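Local coordinates for protein glycosyl hydrolase family 88 (Pedobacter heparinus, PDB 3WIW) that hydrolyses unsaturated heparin oligosaccharides, releasing the terminal unsaturated uronic acid, and folds as an (alpha/alpha)6-barrel, at residues A[55-60]-A[367-372]; A[303-308]-A[358-363]; A[143-148]-A[180-185]; A[75-80]-A[117-122]. All coordinates share one frame; numbering follows the deposited sequence.

Contact 1: residues A[55-60]-A[367-372]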
loop_
_atom_site.group_PDB
_atom_site.type_symbol
_atom_site.label_atom_id
_atom_site.label_comp_id
_atom_site.label_asym_id
_atom_site.label_seq_id
_atom_site.Cartn_x
_atom_site.Cartn_y
_atom_site.Cartn_z
ATOM N N ASN A 55 9.632 -12.093 8.032
ATOM C CA ASN A 55 9.904 -11.320 6.834
ATOM C C ASN A 55 10.674 -10.041 7.102
ATOM O O ASN A 55 10.504 -9.417 8.146
ATOM C CB ASN A 55 8.586 -11.019 6.138
ATOM C CG ASN A 55 7.921 -12.277 5.663
ATOM O OD1 ASN A 55 8.461 -12.964 4.793
ATOM N ND2 ASN A 55 6.806 -12.642 6.278
ATOM N N PRO A 56 11.533 -9.634 6.163
ATOM C CA PRO A 56 12.260 -8.373 6.377
ATOM C C PRO A 56 11.305 -7.186 6.341
ATOM O O PRO A 56 10.482 -7.088 5.426
ATOM C CB PRO A 56 13.233 -8.347 5.198
ATOM C CG PRO A 56 12.556 -9.120 4.131
ATOM C CD PRO A 56 11.826 -10.232 4.845
ATOM N N ARG A 57 11.412 -6.305 7.338
ATOM C CA ARG A 57 10.545 -5.137 7.428
ATOM C C ARG A 57 11.264 -3.803 7.213
ATOM O O ARG A 57 10.850 -3.005 6.389
ATOM C CB ARG A 57 9.813 -5.111 8.772
ATOM C CG ARG A 57 8.987 -3.848 8.987
ATOM C CD ARG A 57 8.120 -3.925 10.251
ATOM N NE ARG A 57 7.680 -2.603 10.665
ATOM C CZ ARG A 57 6.618 -2.322 11.410
ATOM N NH1 ARG A 57 5.768 -3.296 11.771
ATOM N NH2 ARG A 57 6.376 -1.052 11.751
ATOM N N SER A 58 12.313 -3.541 7.983
ATOM C CA SER A 58 13.002 -2.263 7.909
ATOM C C SER A 58 14.406 -2.438 8.470
ATOM O O SER A 58 14.774 -3.530 8.918
ATOM C CB SER A 58 12.242 -1.164 8.665
ATOM O OG SER A 58 12.082 -1.498 10.035
ATOM N N VAL A 59 15.200 -1.369 8.444
ATOM C CA VAL A 59 16.552 -1.425 8.971
ATOM C C VAL A 59 16.630 -0.529 10.207
ATOM O O VAL A 59 16.301 0.655 10.151
ATOM C CB VAL A 59 17.569 -1.011 7.901
ATOM C CG1 VAL A 59 18.996 -0.981 8.485
ATOM C CG2 VAL A 59 17.509 -1.971 6.717
ATOM N N ASN A 60 17.029 -1.116 11.329
ATOM C CA ASN A 60 17.167 -0.398 12.593
ATOM C C ASN A 60 18.307 0.609 12.553
ATOM O O ASN A 60 19.217 0.468 11.728
ATOM C CB ASN A 60 17.450 -1.410 13.695
ATOM C CG ASN A 60 16.282 -2.345 13.925
ATOM O OD1 ASN A 60 15.115 -1.919 13.912
ATOM N ND2 ASN A 60 16.574 -3.631 14.108
ATOM N N ASN A 367 9.435 8.450 16.797
ATOM C CA ASN A 367 10.839 8.100 16.586
ATOM C C ASN A 367 10.969 6.669 16.064
ATOM O O ASN A 367 11.820 5.888 16.518
ATOM C CB ASN A 367 11.661 8.272 17.874
ATOM C CG ASN A 367 13.147 8.175 17.622
ATOM O OD1 ASN A 367 13.612 8.470 16.514
ATOM N ND2 ASN A 367 13.905 7.739 18.633
ATOM N N SER A 368 10.129 6.322 15.093
ATOM C CA SER A 368 10.047 4.949 14.622
ATOM C C SER A 368 10.263 4.888 13.124
ATOM O O SER A 368 9.526 5.516 12.350
ATOM C CB SER A 368 8.684 4.371 14.980
ATOM O OG SER A 368 8.585 3.034 14.540
ATOM N N GLU A 369 11.272 4.117 12.718
ATOM C CA GLU A 369 11.529 3.866 11.299
ATOM C C GLU A 369 11.664 5.159 10.504
ATOM O O GLU A 369 11.039 5.337 9.458
ATOM C CB GLU A 369 10.445 2.930 10.717
ATOM C CG GLU A 369 10.515 1.511 11.320
ATOM C CD GLU A 369 9.399 0.580 10.890
ATOM O OE1 GLU A 369 8.244 1.033 10.787
ATOM O OE2 GLU A 369 9.663 -0.625 10.640
ATOM N N ILE A 370 12.508 6.058 10.987
ATOM C CA ILE A 370 12.730 7.308 10.281
ATOM C C ILE A 370 13.898 7.147 9.320
ATOM O O ILE A 370 15.028 6.880 9.742
ATOM C CB ILE A 370 13.026 8.480 11.238
ATOM C CG1 ILE A 370 11.869 8.683 12.232
ATOM C CG2 ILE A 370 13.279 9.753 10.434
ATOM C CD1 ILE A 370 12.229 9.638 13.380
ATOM N N ASP A 371 13.621 7.318 8.030
ATOM C CA ASP A 371 14.649 7.318 6.977
ATOM C C ASP A 371 15.296 5.939 6.849
ATOM O O ASP A 371 16.498 5.775 7.029
ATOM C CB ASP A 371 15.698 8.448 7.153
ATOM C CG ASP A 371 16.523 8.648 5.906
ATOM O OD1 ASP A 371 16.182 8.087 4.860
ATOM O OD2 ASP A 371 17.537 9.348 5.941
ATOM N N THR A 372 14.476 4.941 6.532
ATOM C CA THR A 372 14.877 3.546 6.431
ATOM C C THR A 372 14.136 2.939 5.250
ATOM O O THR A 372 13.038 3.390 4.901
ATOM C CB THR A 372 14.442 2.718 7.724
ATOM O OG1 THR A 372 14.566 1.304 7.479
ATOM C CG2 THR A 372 12.988 2.928 8.069
#

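Contact 2: residues A[303-308]-A[358-363]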
loop_
_atom_site.group_PDB
_atom_site.type_symbol
_atom_site.label_atom_id
_atom_site.label_comp_id
_atom_site.label_asym_id
_atom_site.label_seq_id
_atom_site.Cartn_x
_atom_site.Cartn_y
_atom_site.Cartn_z
ATOM N N PRO A 303 12.348 15.163 6.498
ATOM C CA PRO A 303 12.513 13.827 5.894
ATOM C C PRO A 303 11.447 13.526 4.843
ATOM O O PRO A 303 10.252 13.820 5.035
ATOM C CB PRO A 303 12.352 12.885 7.087
ATOM C CG PRO A 303 12.787 13.713 8.251
ATOM C CD PRO A 303 12.309 15.107 7.963
ATOM N N ARG A 304 11.884 12.944 3.726
ATOM C CA ARG A 304 10.967 12.470 2.672
ATOM C C ARG A 304 10.432 11.084 2.997
ATOM O O ARG A 304 11.015 10.351 3.805
ATOM C CB ARG A 304 11.707 12.382 1.333
ATOM C CG ARG A 304 12.426 13.666 0.972
ATOM C CD ARG A 304 11.477 14.880 0.951
ATOM N NE ARG A 304 12.154 15.997 0.307
ATOM C CZ ARG A 304 12.310 16.125 -1.016
ATOM N NH1 ARG A 304 13.046 17.126 -1.520
ATOM N NH2 ARG A 304 11.772 15.235 -1.841
ATOM N N ASP A 305 9.338 10.711 2.355
ATOM C CA ASP A 305 8.801 9.376 2.575
ATOM C C ASP A 305 8.616 8.683 1.232
ATOM O O ASP A 305 7.574 8.857 0.536
ATOM C CB ASP A 305 7.473 9.456 3.344
ATOM C CG ASP A 305 6.883 8.088 3.634
ATOM O OD1 ASP A 305 7.648 7.079 3.585
ATOM O OD2 ASP A 305 5.661 8.006 3.919
ATOM N N ALA A 306 9.613 7.873 0.876
ATOM C CA ALA A 306 9.575 7.152 -0.389
ATOM C C ALA A 306 8.339 6.251 -0.492
ATOM O O ALA A 306 7.805 6.085 -1.585
ATOM C CB ALA A 306 10.834 6.331 -0.593
ATOM N N SER A 307 7.872 5.661 0.617
ATOM C CA SER A 307 6.728 4.751 0.556
ATOM C C SER A 307 5.497 5.494 0.042
ATOM O O SER A 307 4.754 4.973 -0.797
ATOM C CB SER A 307 6.476 4.098 1.919
ATOM O OG SER A 307 5.959 5.005 2.875
ATOM N N ALA A 308 5.283 6.724 0.514
ATOM C CA ALA A 308 4.169 7.533 0.019
ATOM C C ALA A 308 4.316 7.779 -1.484
ATOM O O ALA A 308 3.323 7.726 -2.228
ATOM C CB ALA A 308 4.069 8.851 0.781
ATOM N N LYS A 358 15.334 3.144 -0.566
ATOM C CA LYS A 358 15.744 3.798 0.676
ATOM C C LYS A 358 14.756 4.908 1.056
ATOM O O LYS A 358 13.857 5.252 0.278
ATOM C CB LYS A 358 17.124 4.410 0.469
ATOM C CG LYS A 358 18.192 3.360 0.193
ATOM C CD LYS A 358 19.545 3.991 -0.178
ATOM C CE LYS A 358 19.557 4.602 -1.583
ATOM N NZ LYS A 358 20.807 5.404 -1.815
ATOM N N HIS A 359 14.902 5.457 2.262
ATOM C CA HIS A 359 14.275 6.759 2.609
ATOM C C HIS A 359 12.752 6.766 2.780
ATOM O O HIS A 359 12.086 7.670 2.264
ATOM C CB HIS A 359 14.675 7.878 1.632
ATOM C CG HIS A 359 16.146 7.991 1.394
ATOM N ND1 HIS A 359 17.068 8.127 2.412
ATOM C CD2 HIS A 359 16.853 8.010 0.239
ATOM C CE1 HIS A 359 18.280 8.232 1.890
ATOM N NE2 HIS A 359 18.176 8.133 0.572
ATOM N N SER A 360 12.204 5.770 3.476
ATOM C CA SER A 360 10.824 5.860 3.960
ATOM C C SER A 360 10.766 6.317 5.414
ATOM O O SER A 360 11.783 6.291 6.125
ATOM C CB SER A 360 10.077 4.534 3.797
ATOM O OG SER A 360 9.813 4.307 2.426
ATOM N N VAL A 361 9.576 6.738 5.842
ATOM C CA VAL A 361 9.377 7.157 7.235
ATOM C C VAL A 361 8.151 6.427 7.776
ATOM O O VAL A 361 7.025 6.637 7.278
ATOM C CB VAL A 361 9.155 8.686 7.329
ATOM C CG1 VAL A 361 8.803 9.106 8.769
ATOM C CG2 VAL A 361 10.384 9.451 6.854
ATOM N N GLY A 362 8.361 5.579 8.789
ATOM C CA GLY A 362 7.261 4.838 9.388
ATOM C C GLY A 362 6.361 5.718 10.246
ATOM O O GLY A 362 5.180 5.908 9.941
ATOM N N ALA A 363 6.903 6.262 11.337
ATOM C CA ALA A 363 6.110 7.074 12.261
ATOM C C ALA A 363 7.031 8.066 12.954
ATOM O O ALA A 363 7.590 7.793 14.032
ATOM C CB ALA A 363 5.338 6.175 13.280
#

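Contact 3: residues A[143-148]-A[180-185]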
loop_
_atom_site.group_PDB
_atom_site.type_symbol
_atom_site.label_atom_id
_atom_site.label_comp_id
_atom_site.label_asym_id
_atom_site.label_seq_id
_atom_site.Cartn_x
_atom_site.Cartn_y
_atom_site.Cartn_z
ATOM N N ASN A 143 -11.003 -17.922 4.274
ATOM C CA ASN A 143 -11.112 -17.756 5.723
ATOM C C ASN A 143 -10.768 -16.325 6.143
ATOM O O ASN A 143 -11.455 -15.739 6.975
ATOM C CB ASN A 143 -10.226 -18.753 6.469
ATOM C CG ASN A 143 -10.787 -20.150 6.451
ATOM O OD1 ASN A 143 -11.994 -20.350 6.293
ATOM N ND2 ASN A 143 -9.912 -21.131 6.592
ATOM N N GLY A 144 -9.703 -15.754 5.570
ATOM C CA GLY A 144 -9.300 -14.390 5.888
ATOM C C GLY A 144 -10.387 -13.400 5.531
ATOM O O GLY A 144 -10.634 -12.441 6.267
ATOM N N ALA A 145 -11.018 -13.592 4.380
ATOM C CA ALA A 145 -12.031 -12.643 3.962
ATOM C C ALA A 145 -13.231 -12.629 4.903
ATOM O O ALA A 145 -13.783 -11.568 5.189
ATOM C CB ALA A 145 -12.464 -12.900 2.529
ATOM N N ALA A 146 -13.629 -13.795 5.393
ATOM C CA ALA A 146 -14.738 -13.846 6.336
ATOM C C ALA A 146 -14.372 -13.088 7.604
ATOM O O ALA A 146 -15.199 -12.366 8.165
ATOM C CB ALA A 146 -15.105 -15.292 6.662
ATOM N N ASN A 147 -13.123 -13.220 8.049
ATOM C CA ASN A 147 -12.681 -12.508 9.253
ATOM C C ASN A 147 -12.605 -10.997 9.064
ATOM O O ASN A 147 -12.894 -10.228 9.983
ATOM C CB ASN A 147 -11.339 -13.058 9.739
ATOM C CG ASN A 147 -11.491 -14.412 10.420
ATOM O OD1 ASN A 147 -12.525 -14.693 11.048
ATOM N ND2 ASN A 147 -10.480 -15.265 10.284
ATOM N N LEU A 148 -12.240 -10.575 7.859
ATOM C CA LEU A 148 -12.204 -9.154 7.565
ATOM C C LEU A 148 -13.628 -8.590 7.528
ATOM O O LEU A 148 -13.924 -7.546 8.136
ATOM C CB LEU A 148 -11.477 -8.903 6.252
ATOM C CG LEU A 148 -11.343 -7.425 5.866
ATOM C CD1 LEU A 148 -10.692 -6.605 6.984
ATOM C CD2 LEU A 148 -10.523 -7.311 4.582
ATOM N N GLU A 180 -9.606 -3.884 -0.990
ATOM C CA GLU A 180 -9.357 -4.583 -2.253
ATOM C C GLU A 180 -9.617 -6.092 -2.066
ATOM O O GLU A 180 -10.245 -6.755 -2.905
ATOM C CB GLU A 180 -7.932 -4.325 -2.751
ATOM C CG GLU A 180 -7.773 -4.854 -4.176
ATOM C CD GLU A 180 -6.410 -4.627 -4.766
ATOM O OE1 GLU A 180 -6.107 -5.232 -5.815
ATOM O OE2 GLU A 180 -5.663 -3.798 -4.230
ATOM N N TYR A 181 -9.119 -6.614 -0.950
ATOM C CA TYR A 181 -9.324 -8.002 -0.562
ATOM C C TYR A 181 -10.808 -8.369 -0.571
ATOM O O TYR A 181 -11.198 -9.403 -1.150
ATOM C CB TYR A 181 -8.741 -8.193 0.825
ATOM C CG TYR A 181 -8.660 -9.629 1.348
ATOM C CD1 TYR A 181 -8.915 -10.760 0.555
ATOM C CD2 TYR A 181 -8.284 -9.831 2.685
ATOM C CE1 TYR A 181 -8.791 -12.051 1.112
ATOM C CE2 TYR A 181 -8.147 -11.075 3.234
ATOM C CZ TYR A 181 -8.403 -12.187 2.458
ATOM O OH TYR A 181 -8.242 -13.417 3.043
ATOM N N LEU A 182 -11.661 -7.532 0.020
ATOM C CA LEU A 182 -13.089 -7.838 0.080
ATOM C C LEU A 182 -13.784 -7.682 -1.263
ATOM O O LEU A 182 -14.724 -8.435 -1.532
ATOM C CB LEU A 182 -13.794 -6.975 1.114
ATOM C CG LEU A 182 -13.646 -7.345 2.577
ATOM C CD1 LEU A 182 -14.556 -6.460 3.418
ATOM C CD2 LEU A 182 -13.979 -8.810 2.782
ATOM N N TYR A 183 -13.421 -6.685 -2.070
ATOM C CA TYR A 183 -14.025 -6.616 -3.406
ATOM C C TYR A 183 -13.752 -7.903 -4.179
ATOM O O TYR A 183 -14.654 -8.495 -4.789
ATOM C CB TYR A 183 -13.481 -5.447 -4.212
ATOM C CG TYR A 183 -13.833 -4.052 -3.732
ATOM C CD1 TYR A 183 -15.150 -3.660 -3.494
ATOM C CD2 TYR A 183 -12.829 -3.085 -3.591
ATOM C CE1 TYR A 183 -15.436 -2.364 -3.091
ATOM C CE2 TYR A 183 -13.118 -1.795 -3.184
ATOM C CZ TYR A 183 -14.417 -1.438 -2.945
ATOM O OH TYR A 183 -14.708 -0.148 -2.559
ATOM N N TRP A 184 -12.507 -8.360 -4.130
ATOM C CA TRP A 184 -12.100 -9.573 -4.822
ATOM C C TRP A 184 -12.835 -10.781 -4.250
ATOM O O TRP A 184 -13.397 -11.584 -4.987
ATOM C CB TRP A 184 -10.574 -9.779 -4.713
ATOM C CG TRP A 184 -10.176 -11.139 -5.187
ATOM C CD1 TRP A 184 -9.968 -11.531 -6.480
ATOM C CD2 TRP A 184 -10.022 -12.319 -4.373
ATOM N NE1 TRP A 184 -9.674 -12.879 -6.509
ATOM C CE2 TRP A 184 -9.699 -13.383 -5.233
ATOM C CE3 TRP A 184 -10.090 -12.561 -2.994
ATOM C CZ2 TRP A 184 -9.453 -14.687 -4.763
ATOM C CZ3 TRP A 184 -9.854 -13.860 -2.519
ATOM C CH2 TRP A 184 -9.545 -14.904 -3.406
ATOM N N ALA A 185 -12.845 -10.910 -2.927
ATOM C CA ALA A 185 -13.419 -12.094 -2.280
ATOM C C ALA A 185 -14.938 -12.165 -2.451
ATOM O O ALA A 185 -15.501 -13.247 -2.630
ATOM C CB ALA A 185 -13.052 -12.097 -0.806
#

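Contact 4: residues A[75-80]-A[117-122]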
loop_
_atom_site.group_PDB
_atom_site.type_symbol
_atom_site.label_atom_id
_atom_site.label_comp_id
_atom_site.label_asym_id
_atom_site.label_seq_id
_atom_site.Cartn_x
_atom_site.Cartn_y
_atom_site.Cartn_z
ATOM N N THR A 75 3.747 -8.061 7.349
ATOM C CA THR A 75 4.399 -9.329 7.072
ATOM C C THR A 75 4.128 -9.866 5.648
ATOM O O THR A 75 4.931 -10.625 5.093
ATOM C CB THR A 75 4.025 -10.359 8.153
ATOM O OG1 THR A 75 4.954 -11.443 8.109
ATOM C CG2 THR A 75 2.604 -10.885 7.964
ATOM N N GLY A 76 2.994 -9.496 5.062
ATOM C CA GLY A 76 2.645 -9.958 3.731
ATOM C C GLY A 76 3.364 -9.260 2.599
ATOM O O GLY A 76 3.329 -9.767 1.466
ATOM N N PHE A 77 3.997 -8.104 2.846
ATOM C CA PHE A 77 4.576 -7.339 1.747
ATOM C C PHE A 77 5.747 -8.029 1.053
ATOM O O PHE A 77 5.797 -8.042 -0.165
ATOM C CB PHE A 77 4.988 -5.935 2.195
ATOM C CG PHE A 77 3.808 -5.056 2.516
ATOM C CD1 PHE A 77 2.913 -4.671 1.507
ATOM C CD2 PHE A 77 3.591 -4.611 3.815
ATOM C CE1 PHE A 77 1.836 -3.829 1.775
ATOM C CE2 PHE A 77 2.504 -3.780 4.108
ATOM C CZ PHE A 77 1.612 -3.398 3.089
ATOM N N PHE A 78 6.688 -8.604 1.800
ATOM C CA PHE A 78 7.847 -9.253 1.180
ATOM C C PHE A 78 7.451 -10.404 0.228
ATOM O O PHE A 78 7.880 -10.396 -0.925
ATOM C CB PHE A 78 8.855 -9.700 2.216
ATOM C CG PHE A 78 10.066 -10.347 1.624
ATOM C CD1 PHE A 78 10.956 -9.610 0.839
ATOM C CD2 PHE A 78 10.320 -11.688 1.843
ATOM C CE1 PHE A 78 12.076 -10.207 0.293
ATOM C CE2 PHE A 78 11.437 -12.302 1.305
ATOM C CZ PHE A 78 12.327 -11.565 0.526
ATOM N N PRO A 79 6.584 -11.353 0.662
ATOM C CA PRO A 79 6.182 -12.354 -0.340
ATOM C C PRO A 79 5.466 -11.713 -1.540
ATOM O O PRO A 79 5.673 -12.142 -2.671
ATOM C CB PRO A 79 5.276 -13.319 0.430
ATOM C CG PRO A 79 5.020 -12.688 1.763
ATOM C CD PRO A 79 6.122 -11.684 2.018
ATOM N N GLY A 80 4.670 -10.674 -1.318
ATOM C CA GLY A 80 4.051 -9.968 -2.423
ATOM C C GLY A 80 5.065 -9.386 -3.386
ATOM O O GLY A 80 4.896 -9.452 -4.610
ATOM N N LEU A 117 -5.768 -7.554 7.307
ATOM C CA LEU A 117 -5.772 -8.815 6.570
ATOM C C LEU A 117 -5.580 -8.613 5.065
ATOM O O LEU A 117 -5.079 -9.501 4.379
ATOM C CB LEU A 117 -7.074 -9.564 6.803
ATOM C CG LEU A 117 -7.290 -9.949 8.268
ATOM C CD1 LEU A 117 -8.674 -10.585 8.422
ATOM C CD2 LEU A 117 -6.183 -10.892 8.775
ATOM N N GLY A 118 -5.977 -7.461 4.527
ATOM C CA GLY A 118 -5.706 -7.180 3.130
ATOM C C GLY A 118 -4.200 -7.057 2.864
ATOM O O GLY A 118 -3.640 -7.729 1.970
ATOM N N PHE A 119 -3.515 -6.181 3.602
ATOM C CA PHE A 119 -2.071 -6.073 3.455
ATOM C C PHE A 119 -1.380 -7.418 3.725
ATOM O O PHE A 119 -0.397 -7.756 3.066
ATOM C CB PHE A 119 -1.530 -5.052 4.452
ATOM C CG PHE A 119 -1.893 -3.616 4.164
ATOM C CD1 PHE A 119 -1.635 -3.023 2.930
ATOM C CD2 PHE A 119 -2.427 -2.827 5.181
ATOM C CE1 PHE A 119 -1.893 -1.633 2.732
ATOM C CE2 PHE A 119 -2.701 -1.470 4.992
ATOM C CZ PHE A 119 -2.423 -0.883 3.770
ATOM N N MET A 120 -1.864 -8.155 4.724
ATOM C CA MET A 120 -1.162 -9.355 5.184
ATOM C C MET A 120 -1.402 -10.581 4.312
ATOM O O MET A 120 -0.443 -11.237 3.914
ATOM C CB MET A 120 -1.567 -9.665 6.627
ATOM C CG MET A 120 -1.157 -8.535 7.590
ATOM S SD MET A 120 -2.007 -8.585 9.185
ATOM C CE MET A 120 -1.073 -9.849 9.968
ATOM N N LEU A 121 -2.674 -10.897 4.047
ATOM C CA LEU A 121 -3.039 -12.054 3.215
ATOM C C LEU A 121 -3.249 -11.705 1.757
ATOM O O LEU A 121 -2.854 -12.459 0.882
ATOM C CB LEU A 121 -4.319 -12.705 3.724
ATOM C CG LEU A 121 -4.169 -13.542 4.981
ATOM C CD1 LEU A 121 -5.543 -13.911 5.534
ATOM C CD2 LEU A 121 -3.420 -14.822 4.657
ATOM N N TYR A 122 -3.916 -10.594 1.462
ATOM C CA TYR A 122 -4.182 -10.338 0.053
ATOM C C TYR A 122 -2.901 -9.975 -0.730
ATOM O O TYR A 122 -2.746 -10.377 -1.890
ATOM C CB TYR A 122 -5.304 -9.315 -0.138
ATOM C CG TYR A 122 -5.858 -9.320 -1.547
ATOM C CD1 TYR A 122 -6.541 -10.433 -2.039
ATOM C CD2 TYR A 122 -5.693 -8.215 -2.385
ATOM C CE1 TYR A 122 -7.045 -10.439 -3.340
ATOM C CE2 TYR A 122 -6.170 -8.205 -3.692
ATOM C CZ TYR A 122 -6.874 -9.327 -4.154
ATOM O OH TYR A 122 -7.383 -9.358 -5.446
HETATM O O HOH W 1 1.502 -7.126 5.131
#

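Contact 1: residues A[55-60]-A[367-372]
Arg57 and Glu369 cross at about a right angle, each reaching out as an extended chain, and the arginine takes the carboxylate from the side, through NE and NH2. Arg57 CG stands anti to its backbone N (chi1 175°), and the extended chain beyond it brings the guanidinium tip to the loop 367-372. The resulting bidentate salt bridge is uneven. Arg57 NE donates to the syn lone pair of Glu369 OE2, 2.8 Å away, whereas Arg57 NH2 makes an almost straight bond of 3.0 Å to Glu369 OE1 but meets that oxygen from above the carboxylate plane. The two flat groups are correspondingly twisted by 42°, although both acceptors stay near the guanidinium plane. Ser58 fills the other side of the same acid: its OG, set in the crowded position between the backbone N and the carbonyl carbon, donates to the anti lone pair of Glu369 OE2 at 2.6 Å. One oxygen is therefore gripped by two donors.

Beyond this cluster, Thr372 turns OG1 toward strand 55-59, where it accepts from Val59 N at 2.9 Å in a nearly linear bond (167°). These polar links join strand 55-59 to the loop leading into helix 375-392. The strand carries a classic beta bulge, Arg57 and Ser58 both facing Arg66 of strand 65-68. The Arg57 side chain is about 9 Å from that of Asp116, the predicted nucleophile, and its NH1 pairs with Asp72, so the guanidinium bridges two acids. With Arg57 balancing its charge and Ser58 adding a third bond, Glu369 is likely to remain ionised.

Contact 2: residues A[303-308]-A[358-363]
Val361 gives up the most surface here and is held through CG2 and its backbone N. CG2, anti to the carbonyl carbon, presses against Arg304 O at 3.2 Å and lies 4.0 Å from Pro303 CB, while Val361 N donates to Asp305 OD1 at 3.0 Å (164° at the hydrogen). The N-H comes from well above the carboxylate plane, 59° out of it. Asp305, its CG anti to the backbone N, is the N-cap of helix 306-322: Ser307 OG donates to Asp305 OD1 at 2.8 Å, again from above the plane, and Ser307 N adds a weak capping bond to the same oxygen.

Ser360 and Ala306, with nearly equal buried areas, form the second half. Ser360 OG, placed beside its own backbone N, sits 3.0 Å from Ser307 N in a weak, bent bond, so this first-turn amide is shared between two acceptors. Ala306 instead uses its backbone N, which donates to His359 O at 2.8 Å with good linearity, and Ala306 CB tucks in 3.3 Å from Lys358 O. The start of the helix thus has its amides answered partly by its own cap and partly by the chain at 359-360.

The second carboxylate oxygen, Asp305 OD2, forms a salt bridge with Arg246 of helix 245-262, a predicted substrate-binding residue, which also bonds to Val361 O, Gly362 O and Ser307 OG. The chain at 358-361 runs across the N-terminus of helix 306-322, about 104° from the direction of 303-307, with Ala377 of helix 375-392 packed against Ser307 and Ser360.

Contact 3: residues A[143-148]-A[180-185]
Helices 138-150 and 175-188 of the (alpha/alpha)6-barrel cross steeply, their local axes 9.9 Å apart at a signed angle of -118°, and the close part of the interface is built largely on small residues. Ala145 CB and Ala185 CB meet at 3.5 Å, tighter than usual for two carbons. Beside them the Tyr181 ring, its CG anti to the backbone N (chi1 -171°), points across to the other helix. Gly144, lacking a side chain, admits the phenol: its CA comes within 3.2 Å of Tyr181 OH. Ala145 CB meets the ring at CE1, 4.0 Å away. Leu148 belongs to the same tight side, its CD2 reaching obliquely to 3.9 Å from Tyr181 CD2 and 3.7 Å from Leu182 CG; its side chain is about 7 Å from that of Asp116, the predicted nucleophile.

The loose side is formed by the outer faces, where Asn143, Ala146 and Glu180 point away from the opposing helix and are partly exposed. Trp194 of helix 192-208 covers Ala146 and also touches Ala145.

The crossing is largely apolar, without hydrogen bonds between the two segments. The Tyr181 hydroxyl bonds to Leu141 O in the preceding turn of helix 138-150, so this buried polar tip is satisfied amid van der Waals contacts.

Contact 4: residues A[75-80]-A[117-122]
Gly76 brings its CA to 4.1 Å from that of Met120, a very close backbone approach between the chain entering helix 77-89 and the first turns of helix 117-132, which opens into a wider pi-type turn at 118-122. In this (alpha/alpha)6-barrel such closeness depends on glycine: with no side chain, Gly76 lays its CA 3.3 Å from Met120 O in a CA-H...O contact. Met120 O has a conventional partner too, Ser124 OG in its own helix.

Two phenylalanines lie next to this junction, side by side and pointing the same way. Each has its CG beside the backbone N and anti to the carbonyl carbon (chi1 -69° for Phe77, -70° for Phe119). They meet obliquely, planes 50° apart and centroids separated by 5.4 Å, with Phe77 CZ driven against Phe119 CD1 at 3.3 Å. Elsewhere the touch is lighter, Thr75 CG2 resting 4.3 Å from the terminal CE of Met120.

The side chain of Phe119 comes to about 3 Å, at the nearest atoms, from that of Asp116, the predicted nucleophile, and lies close to a bound HEPES molecule; its ring also meets those of Trp250, predicted to bind substrate, and Trp73. These neighbours are consistent with Phe119 lying at the predicted active site, while Phe77 backs it from the inter-helix junction. A water completes the polar side, accepting from Gly76 N at 2.8 Å and donating a weak bond to Phe119 O at 2.9 Å.

Contact 1 closes the longest loop and encloses the other three; along the chain contact 4 closes first, then contact 3, then contact 2. Contacts 1 and 2, centres about 10 Å apart, share the 358-372 region and are joined by Asp371 to His359 and by the backbone of Glu369 and Gly362. Contact 4 touches contact 1 through Asn55 and Thr75, and contact 3 through Leu117 and Tyr122 of helix 117-132, the centres of contacts 3 and 4 being about 13 Å apart. Contacts 2 and 3 lie on opposite sides of the chain's centre, about 28 Å apart. Contacts 1 and 2 thus form one cluster, and contact 4, beside the predicted active site, lies between contact 1 and contact 3.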